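Local coordinates for protein putative phosphohistidine phosphatase, SixA (Nakamurella multipartita, PDB 4HBZ) that probably removes phosphate from phosphohistidine in proteins and belongs to branch 1 of the histidine phosphatase superfamily, at residues Q76-T81 against A85-R90; E100-V105 against A169-A174. All coordinates share one frame; numbering follows the deposited sequence.

How the contacts relate
Contact 1 and contact 2 come one after the other along the chain, their centres about 19 Å apart. In contact 1, helix 72-81 packs on strand 86-90, an outermost strand of the mixed sheet; the next element, helix 98-106, supplies one side of contact 2, and the short helix 171-174, from near the C-terminal end, supplies the other. The two are tied directly by a salt bridge between R90 NE and E104 OE1, 2.9 Å long, which fastens the edge strand to the following helix. Contact 1 is thus local to one beta-alpha-beta unit, whereas contact 2 brings distant parts of the chain together in the alpha/beta fold of the histidine phosphatases.

Contact 1. Residues Q76-T81 against A85-R90; sequences QTLAAT and AQVRYR. With ACY (acetic acid), chain B.
L78 of the helix and V87 of the strand meet tip to tip, with L78 CD2 3.8 Å from V87 CG1 and almost as near to CG2, so that one leucine methyl rests against both branches of the valine. L78 has CG anti to its own N (chi1 177°), which sends the branched end out from the helix to the strand. A beta-branched valine suits the strand, offering the helix two methyls from a short, stiff stem. Y89 widens this apolar patch with its ring carbon CE1, 4.4 Å from L78 CD2; the leucine methyl approaches the ring obliquely and brushes its polar end, OH, at 3.9 Å, while V87 CG1 sits over one ring face, offset toward the rim. No hydrogen bond crosses between the segments.

R90 grips an acetic acid molecule, probably from the crystallisation liquor, through two nearly straight bonds: NH1 to O at 2.9 Å and NH2 to OXT at 2.8 Å. The bend at chi2 (-72°) folds its chain back, and NH1 also donates to Y89 O from above the carbonyl plane. R88 CB lies over one face of the R90 guanidinium, 3.6 Å above its plane and offset toward the rim, and R88 lays its own guanidinium face over OXT. With R90 cut back to an alanine, E104 is likely to lose its salt-bridge mate and the acetic acid its two-pronged clamp.

The contact belongs to a beta-alpha-beta unit: strand 86-90 pairs in parallel with strand 65-69, L78 also touches V66 there, and T77 and A80 turn to helix 43-59.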
ATOM      1  N   GLN A  76       2.656  -8.493 -11.350  1.00 12.83           N
ATOM      2  CA  GLN A  76       1.484  -8.697 -12.184  1.00 13.43           C
ATOM      3  C   GLN A  76       0.298  -7.904 -11.679  1.00 13.50           C
ATOM      4  O   GLN A  76      -0.514  -7.389 -12.460  1.00 12.92           O
ATOM      5  CB  GLN A  76       1.131 -10.190 -12.259  1.00 13.59           C
ATOM      6  CG  GLN A  76       2.134 -10.946 -13.127  1.00 15.36           C
ATOM      7  CD  GLN A  76       1.954 -12.444 -13.067  1.00 16.98           C
ATOM      8  OE1 GLN A  76       1.006 -12.934 -12.486  1.00 19.60           O
ATOM      9  NE2 GLN A  76       2.902 -13.205 -13.634  1.00 19.28           N
ATOM     10  N   THR A  77       0.149  -7.783 -10.374  1.00 11.59           N
ATOM     11  CA  THR A  77      -0.892  -6.931  -9.821  1.00 11.31           C
ATOM     12  C   THR A  77      -0.691  -5.505 -10.292  1.00 12.63           C
ATOM     13  O   THR A  77      -1.604  -4.874 -10.791  1.00 12.25           O
ATOM     14  CB  THR A  77      -0.862  -6.986  -8.278  1.00 11.53           C
ATOM     15  OG1 THR A  77      -1.218  -8.294  -7.832  1.00 12.22           O
ATOM     16  CG2 THR A  77      -1.790  -5.985  -7.714  1.00 12.21           C
ATOM     17  N   LEU A  78       0.537  -5.024 -10.202  1.00 12.56           N
ATOM     18  CA  LEU A  78       0.821  -3.668 -10.689  1.00 12.44           C
ATOM     19  C   LEU A  78       0.479  -3.526 -12.186  1.00 12.65           C
ATOM     20  O   LEU A  78      -0.152  -2.538 -12.595  1.00 12.66           O
ATOM     21  CB  LEU A  78       2.271  -3.290 -10.401  1.00 12.85           C
ATOM     22  CG  LEU A  78       2.697  -1.947 -10.923  1.00 13.18           C
ATOM     23  CD1 LEU A  78       1.915  -0.802 -10.362  1.00 13.80           C
ATOM     24  CD2 LEU A  78       4.192  -1.797 -10.643  1.00 15.24           C
ATOM     25  N   ALA A  79       0.926  -4.461 -12.991  1.00 13.62           N
ATOM     26  CA  ALA A  79       0.687  -4.407 -14.422  1.00 14.22           C
ATOM     27  C   ALA A  79      -0.802  -4.312 -14.666  1.00 14.92           C
ATOM     28  O   ALA A  79      -1.273  -3.521 -15.527  1.00 15.70           O
ATOM     29  CB  ALA A  79       1.309  -5.644 -15.097  1.00 15.00           C
ATOM     30  N   ALA A  80      -1.578  -5.109 -13.959  1.00 14.20           N
ATOM     31  CA  ALA A  80      -3.032  -5.159 -14.203  1.00 13.83           C
ATOM     32  C   ALA A  80      -3.748  -3.857 -13.824  1.00 13.88           C
ATOM     33  O   ALA A  80      -4.840  -3.578 -14.326  1.00 14.55           O
ATOM     34  CB  ALA A  80      -3.676  -6.339 -13.484  1.00 13.87           C
ATOM     35  N   THR A  81      -3.166  -3.077 -12.919  1.00 13.17           N
ATOM     36  CA  THR A  81      -3.772  -1.812 -12.518  1.00 13.01           C
ATOM     37  C   THR A  81      -3.759  -0.798 -13.608  1.00 13.90           C
ATOM     38  O   THR A  81      -4.516   0.185 -13.558  1.00 14.61           O
ATOM     39  CB  THR A  81      -3.091  -1.144 -11.280  1.00 13.11           C
ATOM     40  OG1 THR A  81      -1.783  -0.706 -11.651  1.00 14.46           O
ATOM     41  CG2 THR A  81      -3.069  -1.967 -10.077  1.00 12.75           C
ATOM     42  N   ALA A  85       3.733   4.805 -13.775  1.00 22.39           N
ATOM     43  CA  ALA A  85       4.423   5.691 -12.858  1.00 21.73           C
ATOM     44  C   ALA A  85       5.846   5.177 -12.793  1.00 22.89           C
ATOM     45  O   ALA A  85       6.155   4.157 -13.370  1.00 28.49           O
ATOM     46  CB  ALA A  85       3.767   5.673 -11.485  1.00 20.97           C
ATOM     47  N   GLN A  86       6.715   5.866 -12.118  1.00 22.18           N
ATOM     48  CA  GLN A  86       8.051   5.303 -11.941  1.00 23.54           C
ATOM     49  C   GLN A  86       7.931   4.188 -10.895  1.00 19.44           C
ATOM     50  O   GLN A  86       7.248   4.377  -9.897  1.00 19.02           O
ATOM     51  CB  GLN A  86       9.069   6.360 -11.548  1.00 28.98           C
ATOM     52  CG  GLN A  86       8.752   7.238 -10.368  1.00 34.10           C
ATOM     53  CD  GLN A  86       9.859   8.305 -10.093  1.00 40.48           C
ATOM     54  OE1 GLN A  86      10.964   7.972  -9.661  1.00 43.81           O
ATOM     55  NE2 GLN A  86       9.547   9.583 -10.341  1.00 44.65           N
ATOM     56  N   VAL A  87       8.575   3.055 -11.143  1.00 17.25           N
ATOM     57  CA  VAL A  87       8.461   1.886 -10.259  1.00 16.79           C
ATOM     58  C   VAL A  87       9.820   1.541  -9.672  1.00 16.83           C
ATOM     59  O   VAL A  87      10.828   1.523 -10.398  1.00 18.06           O
ATOM     60  CB  VAL A  87       7.882   0.662 -10.968  1.00 18.88           C
ATOM     61  CG1 VAL A  87       7.689  -0.501  -9.974  1.00 18.81           C
ATOM     62  CG2 VAL A  87       6.624   1.000 -11.737  1.00 20.88           C
ATOM     63  N   ARG A  88       9.845   1.325  -8.360  1.00 15.06           N
ATOM     64  CA  ARG A  88      11.010   0.851  -7.630  1.00 15.57           C
ATOM     65  C   ARG A  88      10.708  -0.574  -7.192  1.00 15.72           C
ATOM     66  O   ARG A  88       9.934  -0.777  -6.251  1.00 14.69           O
ATOM     67  CB  ARG A  88      11.237   1.747  -6.443  1.00 16.58           C
ATOM     68  CG  ARG A  88      11.515   3.227  -6.825  1.00 18.92           C
ATOM     69  CD  ARG A  88      11.249   4.251  -5.722  1.00 21.32           C
ATOM     70  NE  ARG A  88      12.277   4.258  -4.711  1.00 24.19           N
ATOM     71  CZ  ARG A  88      13.311   5.113  -4.643  1.00 24.73           C
ATOM     72  NH1 ARG A  88      14.184   4.937  -3.662  1.00 28.63           N
ATOM     73  NH2 ARG A  88      13.522   6.075  -5.539  1.00 26.82           N
ATOM     74  N   TYR A  89      11.281  -1.542  -7.883  1.00 15.69           N
ATOM     75  CA  TYR A  89      11.099  -2.936  -7.526  1.00 14.85           C
ATOM     76  C   TYR A  89      12.106  -3.266  -6.407  1.00 15.30           C
ATOM     77  O   TYR A  89      13.302  -2.954  -6.517  1.00 15.39           O
ATOM     78  CB  TYR A  89      11.309  -3.872  -8.712  1.00 15.16           C
ATOM     79  CG  TYR A  89      10.236  -3.730  -9.761  1.00 15.48           C
ATOM     80  CD1 TYR A  89       8.934  -4.241  -9.536  1.00 15.53           C
ATOM     81  CD2 TYR A  89      10.491  -3.026 -10.936  1.00 16.91           C
ATOM     82  CE1 TYR A  89       7.954  -4.085 -10.503  1.00 16.91           C
ATOM     83  CE2 TYR A  89       9.500  -2.870 -11.874  1.00 17.07           C
ATOM     84  CZ  TYR A  89       8.241  -3.424 -11.637  1.00 17.75           C
ATOM     85  OH  TYR A  89       7.260  -3.245 -12.623  1.00 18.93           O
ATOM     86  N   ARG A  90      11.660  -3.944  -5.367  1.00 14.07           N
ATOM     87  CA  ARG A  90      12.484  -4.187  -4.180  1.00 13.98           C
ATOM     88  C   ARG A  90      12.305  -5.588  -3.650  1.00 14.42           C
ATOM     89  O   ARG A  90      11.198  -5.971  -3.270  1.00 13.52           O
ATOM     90  CB  ARG A  90      12.165  -3.175  -3.104  1.00 15.01           C
ATOM     91  CG  ARG A  90      12.489  -1.732  -3.418  1.00 15.34           C
ATOM     92  CD  ARG A  90      13.984  -1.519  -3.402  1.00 17.46           C
ATOM     93  NE  ARG A  90      14.342  -0.103  -3.629  1.00 18.45           N
ATOM     94  CZ  ARG A  90      14.555   0.453  -4.804  1.00 19.69           C
ATOM     95  NH1 ARG A  90      14.378  -0.200  -5.971  1.00 19.17           N
ATOM     96  NH2 ARG A  90      14.889   1.764  -4.842  1.00 21.63           N
TER
HETATM   97  C   ACY B 201      15.035   2.397  -8.400  1.00 42.93           C
HETATM   98  O   ACY B 201      14.801   1.153  -8.452  1.00 40.57           O
HETATM   99  OXT ACY B 201      15.393   2.990  -7.347  1.00 44.50           O
HETATM  100  CH3 ACY B 201      14.890   3.213  -9.655  1.00 48.48           C

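Contact 2. Residues E100-V105 against A169-A174; sequences EILAEV and ADLAQA
L171 reaches across from the short helix 171-174 and sets a single methyl, CD2, against two side chains of helix 98-106: V105 CG1 at 3.6 Å and L102 CD2 at 3.7 Å. This is the tight part of the contact. L171 and L102 cross at about a right angle, and each puts one branch into the meeting point. With CG anti to the backbone N (chi1 -177°), L171 extends into the buried side, where leucine and valine suit a surface that is wholly apolar and has no hydrogen bond across it.

The other branch of L102 serves the looser side. Its CD1 lies 4.0 Å from A172 CB, a lone methyl near solvent, and the small alanine is consistent with the close approach of the helices there, the CA atoms of L102 and A172 being 6.6 Å apart.

Helix 123-138 packs against the buried side, its L131 touching both L102 and L171, while L171 also meets T164 of strand 159-164. Three helices thus join through leucines next to the sheet, an apolar layer of the kind that flanks the central sheet in alpha/beta proteins such as the histidine phosphatases.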
ATOM      1  N   GLU A 100      10.954  -2.222   7.047  1.00 14.01           N
ATOM      2  CA  GLU A 100      11.521  -2.292   5.716  1.00 15.95           C
ATOM      3  C   GLU A 100      10.644  -1.596   4.686  1.00 14.64           C
ATOM      4  O   GLU A 100      11.139  -0.845   3.824  1.00 16.30           O
ATOM      5  CB  GLU A 100      11.759  -3.726   5.276  1.00 17.90           C
ATOM      6  CG  GLU A 100      12.875  -4.430   6.003  1.00 21.59           C
ATOM      7  CD  GLU A 100      12.550  -4.811   7.429  1.00 25.53           C
ATOM      8  OE1 GLU A 100      11.393  -5.102   7.846  1.00 22.34           O
ATOM      9  OE2 GLU A 100      13.515  -4.836   8.235  1.00 36.31           O
ATOM     10  N   ILE A 101       9.345  -1.759   4.806  1.00 13.81           N
ATOM     11  CA  ILE A 101       8.420  -1.116   3.880  1.00 13.91           C
ATOM     12  C   ILE A 101       8.495   0.387   4.111  1.00 13.03           C
ATOM     13  O   ILE A 101       8.591   1.162   3.156  1.00 13.88           O
ATOM     14  CB  ILE A 101       6.984  -1.650   4.027  1.00 15.32           C
ATOM     15  CG1 ILE A 101       6.832  -2.977   3.227  1.00 15.97           C
ATOM     16  CG2 ILE A 101       6.004  -0.649   3.508  1.00 15.18           C
ATOM     17  CD1 ILE A 101       7.895  -4.072   3.344  1.00 17.10           C
ATOM     18  N   LEU A 102       8.515   0.831   5.358  1.00 13.07           N
ATOM     19  CA  LEU A 102       8.578   2.249   5.619  1.00 14.12           C
ATOM     20  C   LEU A 102       9.907   2.857   5.203  1.00 13.82           C
ATOM     21  O   LEU A 102       9.930   3.988   4.708  1.00 14.23           O
ATOM     22  CB  LEU A 102       8.237   2.581   7.056  1.00 14.75           C
ATOM     23  CG  LEU A 102       6.787   2.265   7.478  1.00 16.26           C
ATOM     24  CD1 LEU A 102       6.603   2.605   8.936  1.00 17.53           C
ATOM     25  CD2 LEU A 102       5.761   3.027   6.651  1.00 16.26           C
ATOM     26  N   ALA A 103      11.033   2.151   5.375  1.00 12.77           N
ATOM     27  CA  ALA A 103      12.301   2.645   4.887  1.00 13.97           C
ATOM     28  C   ALA A 103      12.291   2.854   3.398  1.00 13.75           C
ATOM     29  O   ALA A 103      12.914   3.804   2.900  1.00 14.97           O
ATOM     30  CB  ALA A 103      13.418   1.702   5.288  1.00 14.86           C
ATOM     31  N   GLU A 104      11.640   1.969   2.653  1.00 13.74           N
ATOM     32  CA  GLU A 104      11.581   2.136   1.205  1.00 14.30           C
ATOM     33  C   GLU A 104      10.651   3.302   0.825  1.00 13.93           C
ATOM     34  O   GLU A 104      10.995   4.063  -0.076  1.00 14.07           O
ATOM     35  CB  GLU A 104      11.084   0.880   0.516  1.00 15.58           C
ATOM     36  CG  GLU A 104      12.055  -0.272   0.608  1.00 17.18           C
ATOM     37  CD  GLU A 104      13.395  -0.000  -0.042  1.00 19.62           C
ATOM     38  OE1 GLU A 104      13.486   0.762  -1.023  1.00 20.15           O
ATOM     39  OE2 GLU A 104      14.373  -0.601   0.447  1.00 24.72           O
ATOM     40  N   VAL A 105       9.499   3.456   1.499  1.00 13.10           N
ATOM     41  CA  VAL A 105       8.633   4.632   1.244  1.00 13.45           C
ATOM     42  C   VAL A 105       9.398   5.916   1.565  1.00 14.37           C
ATOM     43  O   VAL A 105       9.333   6.906   0.832  1.00 14.41           O
ATOM     44  CB  VAL A 105       7.319   4.528   1.995  1.00 14.14           C
ATOM     45  CG1 VAL A 105       6.547   5.817   1.812  1.00 14.44           C
ATOM     46  CG2 VAL A 105       6.526   3.335   1.472  1.00 13.31           C
ATOM     47  N   ALA A 169      10.018  10.955   4.241  1.00 14.57           N
ATOM     48  CA  ALA A 169      11.086  10.477   5.062  1.00 15.25           C
ATOM     49  C   ALA A 169      10.660  10.306   6.543  1.00 15.66           C
ATOM     50  O   ALA A 169      11.228   9.497   7.302  1.00 16.28           O
ATOM     51  CB  ALA A 169      12.283  11.382   4.931  1.00 15.94           C
ATOM     52  N   ASP A 170       9.638  11.087   6.931  1.00 15.43           N
ATOM     53  CA  ASP A 170       9.225  11.168   8.318  1.00 15.28           C
ATOM     54  C   ASP A 170       8.015  10.288   8.613  1.00 15.26           C
ATOM     55  O   ASP A 170       7.475  10.374   9.676  1.00 15.39           O
ATOM     56  CB  ASP A 170       8.855  12.634   8.632  1.00 15.71           C
ATOM     57  CG  ASP A 170      10.084  13.578   8.633  1.00 16.43           C
ATOM     58  OD1 ASP A 170      11.193  13.045   8.732  1.00 19.48           O
ATOM     59  OD2 ASP A 170       9.892  14.787   8.655  1.00 18.65           O
ATOM     60  N   LEU A 171       7.593   9.467   7.655  1.00 14.79           N
ATOM     61  CA  LEU A 171       6.352   8.732   7.794  1.00 15.56           C
ATOM     62  C   LEU A 171       6.256   7.899   9.038  1.00 15.67           C
ATOM     63  O   LEU A 171       5.201   7.848   9.692  1.00 17.32           O
ATOM     64  CB  LEU A 171       6.108   7.933   6.490  1.00 16.20           C
ATOM     65  CG  LEU A 171       4.864   7.144   6.347  1.00 17.02           C
ATOM     66  CD1 LEU A 171       3.612   7.980   6.359  1.00 16.81           C
ATOM     67  CD2 LEU A 171       4.972   6.325   5.062  1.00 16.40           C
ATOM     68  N   ALA A 172       7.320   7.229   9.436  1.00 16.55           N
ATOM     69  CA  ALA A 172       7.267   6.414  10.610  1.00 18.55           C
ATOM     70  C   ALA A 172       6.940   7.215  11.868  1.00 19.74           C
ATOM     71  O   ALA A 172       6.190   6.738  12.722  1.00 23.00           O
ATOM     72  CB  ALA A 172       8.544   5.617  10.773  1.00 19.78           C
ATOM     73  N   GLN A 173       7.444   8.435  11.958  1.00 17.95           N
ATOM     74  CA  GLN A 173       7.179   9.285  13.113  1.00 18.90           C
ATOM     75  C   GLN A 173       5.847  10.027  12.998  1.00 17.64           C
ATOM     76  O   GLN A 173       5.199  10.298  14.021  1.00 18.54           O
ATOM     77  CB  GLN A 173       8.316  10.305  13.318  1.00 22.41           C
ATOM     78  CG  GLN A 173       9.657   9.671  13.707  1.00 28.94           C
ATOM     79  CD  GLN A 173      10.250   8.762  12.622  1.00 34.41           C
ATOM     80  OE1 GLN A 173      10.256   9.089  11.386  1.00 37.38           O
ATOM     81  NE2 GLN A 173      10.720   7.570  13.063  1.00 34.74           N
ATOM     82  N   ALA A 174       5.496  10.462  11.767  1.00 16.18           N
ATOM     83  CA  ALA A 174       4.329  11.307  11.533  1.00 16.20           C
ATOM     84  C   ALA A 174       3.049  10.447  11.553  1.00 15.38           C
ATOM     85  O   ALA A 174       1.971  10.918  12.008  1.00 16.05           O
ATOM     86  CB  ALA A 174       4.415  12.022  10.201  1.00 16.22           C
TER